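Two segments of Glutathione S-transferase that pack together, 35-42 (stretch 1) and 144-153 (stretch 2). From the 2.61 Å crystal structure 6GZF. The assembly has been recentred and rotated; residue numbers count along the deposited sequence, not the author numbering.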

# COMPACT_ATOMS: atom_id res chain seq x y z
N THR A 35 11.30 -24.99 18.91
CA THR A 35 11.15 -26.39 18.52
C THR A 35 10.08 -26.50 17.44
O THR A 35 9.04 -25.85 17.53
CB THR A 35 10.77 -27.28 19.72
OG1 THR A 35 11.78 -27.17 20.74
CG2 THR A 35 10.64 -28.74 19.29
N THR A 36 10.33 -27.31 16.42
CA THR A 36 9.32 -27.57 15.40
C THR A 36 8.98 -29.05 15.36
O THR A 36 9.60 -29.86 16.05
CB THR A 36 9.78 -27.10 14.01
OG1 THR A 36 10.98 -27.77 13.64
CG2 THR A 36 10.02 -25.59 14.00
N PHE A 37 7.99 -29.40 14.55
CA PHE A 37 7.53 -30.78 14.45
C PHE A 37 7.75 -31.31 13.03
O PHE A 37 7.12 -30.84 12.09
CB PHE A 37 6.05 -30.89 14.84
CG PHE A 37 5.76 -30.45 16.25
CD1 PHE A 37 5.71 -29.11 16.59
CD2 PHE A 37 5.55 -31.39 17.25
CE1 PHE A 37 5.44 -28.71 17.88
CE2 PHE A 37 5.29 -31.00 18.55
CZ PHE A 37 5.23 -29.65 18.87
N ARG A 38 8.65 -32.28 12.89
CA ARG A 38 9.11 -32.69 11.57
C ARG A 38 9.01 -34.19 11.30
O ARG A 38 9.80 -34.74 10.54
CB ARG A 38 10.56 -32.25 11.37
CG ARG A 38 10.79 -30.77 11.58
CD ARG A 38 10.84 -30.04 10.25
NE ARG A 38 11.20 -28.64 10.41
CZ ARG A 38 12.44 -28.17 10.28
NH1 ARG A 38 12.68 -26.88 10.45
NH2 ARG A 38 13.43 -28.99 9.99
N ASN A 39 8.04 -34.86 11.91
CA ASN A 39 7.79 -36.26 11.58
C ASN A 39 7.13 -36.38 10.22
O ASN A 39 6.45 -35.46 9.76
CB ASN A 39 6.93 -36.94 12.66
CG ASN A 39 7.72 -37.30 13.90
OD1 ASN A 39 8.53 -38.23 13.88
ND2 ASN A 39 7.49 -36.57 14.98
N TRP A 40 7.33 -37.52 9.56
CA TRP A 40 6.76 -37.75 8.24
C TRP A 40 5.77 -38.91 8.24
O TRP A 40 5.95 -39.89 8.95
CB TRP A 40 7.87 -38.04 7.22
CG TRP A 40 8.66 -36.84 6.80
CD1 TRP A 40 9.52 -36.10 7.56
CD2 TRP A 40 8.67 -36.25 5.49
NE1 TRP A 40 10.05 -35.08 6.81
CE2 TRP A 40 9.55 -35.15 5.54
CE3 TRP A 40 8.01 -36.53 4.29
CZ2 TRP A 40 9.79 -34.34 4.43
CZ3 TRP A 40 8.25 -35.73 3.19
CH2 TRP A 40 9.14 -34.65 3.27
N VAL A 41 4.73 -38.77 7.43
CA VAL A 41 3.87 -39.90 7.12
C VAL A 41 4.52 -40.65 5.96
O VAL A 41 4.71 -40.08 4.88
CB VAL A 41 2.44 -39.48 6.74
CG1 VAL A 41 1.60 -40.70 6.39
CG2 VAL A 41 1.80 -38.70 7.88
N GLN A 42 4.87 -41.91 6.18
CA GLN A 42 5.63 -42.66 5.19
C GLN A 42 4.95 -43.98 4.82
O GLN A 42 4.65 -44.80 5.68
CB GLN A 42 7.04 -42.94 5.71
CG GLN A 42 7.91 -41.70 5.83
CD GLN A 42 8.39 -41.20 4.48
OE1 GLN A 42 7.78 -40.32 3.88
NE2 GLN A 42 9.49 -41.76 3.99
N THR A 144 -1.16 -36.55 18.63
CA THR A 144 -0.05 -35.59 18.66
C THR A 144 0.18 -34.96 17.29
O THR A 144 -0.42 -35.37 16.29
CB THR A 144 1.25 -36.26 19.13
OG1 THR A 144 2.28 -35.27 19.28
CG2 THR A 144 1.71 -37.31 18.13
N ILE A 145 1.06 -33.97 17.24
CA ILE A 145 1.40 -33.30 15.99
C ILE A 145 2.42 -34.10 15.19
O ILE A 145 3.53 -34.34 15.65
CB ILE A 145 1.97 -31.88 16.24
CG1 ILE A 145 0.99 -31.03 17.04
CG2 ILE A 145 2.31 -31.21 14.91
CD1 ILE A 145 1.53 -29.67 17.41
N VAL A 146 2.03 -34.51 13.99
CA VAL A 146 2.95 -35.21 13.10
C VAL A 146 3.94 -34.22 12.48
O VAL A 146 5.13 -34.27 12.75
CB VAL A 146 2.22 -35.96 11.97
CG1 VAL A 146 3.20 -36.45 10.91
CG2 VAL A 146 1.44 -37.13 12.55
N ASN A 147 3.42 -33.31 11.65
CA ASN A 147 4.27 -32.35 10.97
C ASN A 147 3.72 -30.93 11.08
O ASN A 147 2.52 -30.72 11.26
CB ASN A 147 4.44 -32.74 9.50
CG ASN A 147 5.63 -32.06 8.85
OD1 ASN A 147 5.55 -30.91 8.43
ND2 ASN A 147 6.74 -32.78 8.78
N ASN A 148 4.62 -29.95 10.97
CA ASN A 148 4.29 -28.56 11.20
C ASN A 148 4.82 -27.66 10.08
O ASN A 148 4.82 -26.44 10.18
CB ASN A 148 4.85 -28.12 12.56
CG ASN A 148 4.26 -26.81 13.05
OD1 ASN A 148 3.18 -26.40 12.61
ND2 ASN A 148 4.96 -26.15 13.96
N GLU A 149 5.27 -28.30 9.00
CA GLU A 149 5.92 -27.60 7.90
C GLU A 149 5.13 -27.73 6.60
O GLU A 149 4.88 -28.84 6.13
CB GLU A 149 7.34 -28.13 7.71
CG GLU A 149 8.17 -28.09 8.98
CD GLU A 149 8.80 -26.73 9.22
OE1 GLU A 149 8.91 -25.96 8.25
OE2 GLU A 149 9.17 -26.44 10.38
N SER A 150 4.75 -26.59 6.03
CA SER A 150 3.96 -26.56 4.80
C SER A 150 4.62 -27.33 3.67
O SER A 150 3.96 -28.10 2.97
CB SER A 150 3.73 -25.11 4.37
OG SER A 150 4.95 -24.45 4.12
N GLU A 151 5.91 -27.11 3.49
CA GLU A 151 6.68 -27.73 2.42
C GLU A 151 6.66 -29.25 2.48
O GLU A 151 6.54 -29.92 1.45
CB GLU A 151 8.12 -27.22 2.46
CG GLU A 151 9.10 -28.01 1.60
CD GLU A 151 10.49 -27.39 1.60
OE1 GLU A 151 10.59 -26.15 1.59
OE2 GLU A 151 11.48 -28.16 1.62
N GLU A 152 6.75 -29.80 3.69
CA GLU A 152 6.85 -31.24 3.87
C GLU A 152 5.48 -31.91 3.92
O GLU A 152 5.33 -33.05 3.48
CB GLU A 152 7.64 -31.56 5.13
CG GLU A 152 9.07 -31.04 5.09
CD GLU A 152 9.86 -31.39 6.33
OE1 GLU A 152 9.30 -31.30 7.44
OE2 GLU A 152 11.05 -31.76 6.19
N ILE A 153 4.48 -31.21 4.46
CA ILE A 153 3.12 -31.73 4.48
C ILE A 153 2.58 -31.81 3.06
O ILE A 153 1.90 -32.77 2.69
CB ILE A 153 2.19 -30.86 5.35
CG1 ILE A 153 2.63 -30.89 6.81
CG2 ILE A 153 0.75 -31.33 5.24
CD1 ILE A 153 1.79 -30.04 7.73

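The contact is built on one short piece of backbone pairing, with one side-chain amide adding a hydrogen bond to the backbone of the partner segment. Arg38 and Asn147 face each other in a single beta bridge, their CA atoms 4.9 Å apart. Two backbone hydrogen bonds flank the bridge, both weak: Asn148 N gives to Phe37 O at 2.9 Å, and Asn39 N gives to Val146 O at 3.1 Å, with N-H...O angles of 126° and 129°. The distances are normal, so it is the bent angles that weaken them. Phe37 O gains a second, softer partner in Asn147 CA, 3.4 Å away in a CA-H...O contact.

The side chain of Asn147 adds a bond to Asn39 O, and two more within its own segment. Asn147 ND2 donates to Asn39 O at 2.9 Å and 169°, the straightest hydrogen bond between the two stretches, and also to Glu152 OE1 at 3.2 Å and 174°, within its own segment. Asn147 OD1 accepts from Glu149 N at 2.7 Å. One amide thus satisfies a carbonyl on the partner segment, a carboxylate on the helix and the backbone N-H of the N-cap residue, tying the bridge to the start of the helix. In the first turn, Glu149 O accepts from Ile153 N at 2.9 Å and, weakly, from Glu152 N at 3.2 Å.

Charge is handled more selectively. The CA-to-CB bond of Arg38 points away from the other stretch, but the long side chain brings its end back, and Arg38 NE donates to Glu149 OE2 at 3.0 Å and 158° in a salt bridge, with the oxygen near the guanidinium plane. Glu152 OE1 lies 4.4 Å from Arg38 NE and well out of that plane, so it contributes nearby opposite charge while its hydrogen bond comes from Asn147. Glu152 also meets Trp40, with Trp40 CZ2 3.4 Å from Glu152 OE2 at the ring edge; Asn147 ND2 lies over a face of the same indole.

The apolar contacts need no such bookkeeping. Phe37, the residue most covered by the opposing segment, lays one ring face against Ile145: CD1 of Ile145 sits 4.0 Å from the Phe37 ring centroid, 11° off the normal, and Phe37 CD2 approaches Ile145 CB to 3.8 Å. Farther along, Val41 CG2 meets Val146 CG1 at 4.0 Å. The rule to read here is that, where the pairing is a single bridge with weak hydrogen bonds, one asparagine amide bonds to a partner carbonyl, a carboxylate and a backbone N-H.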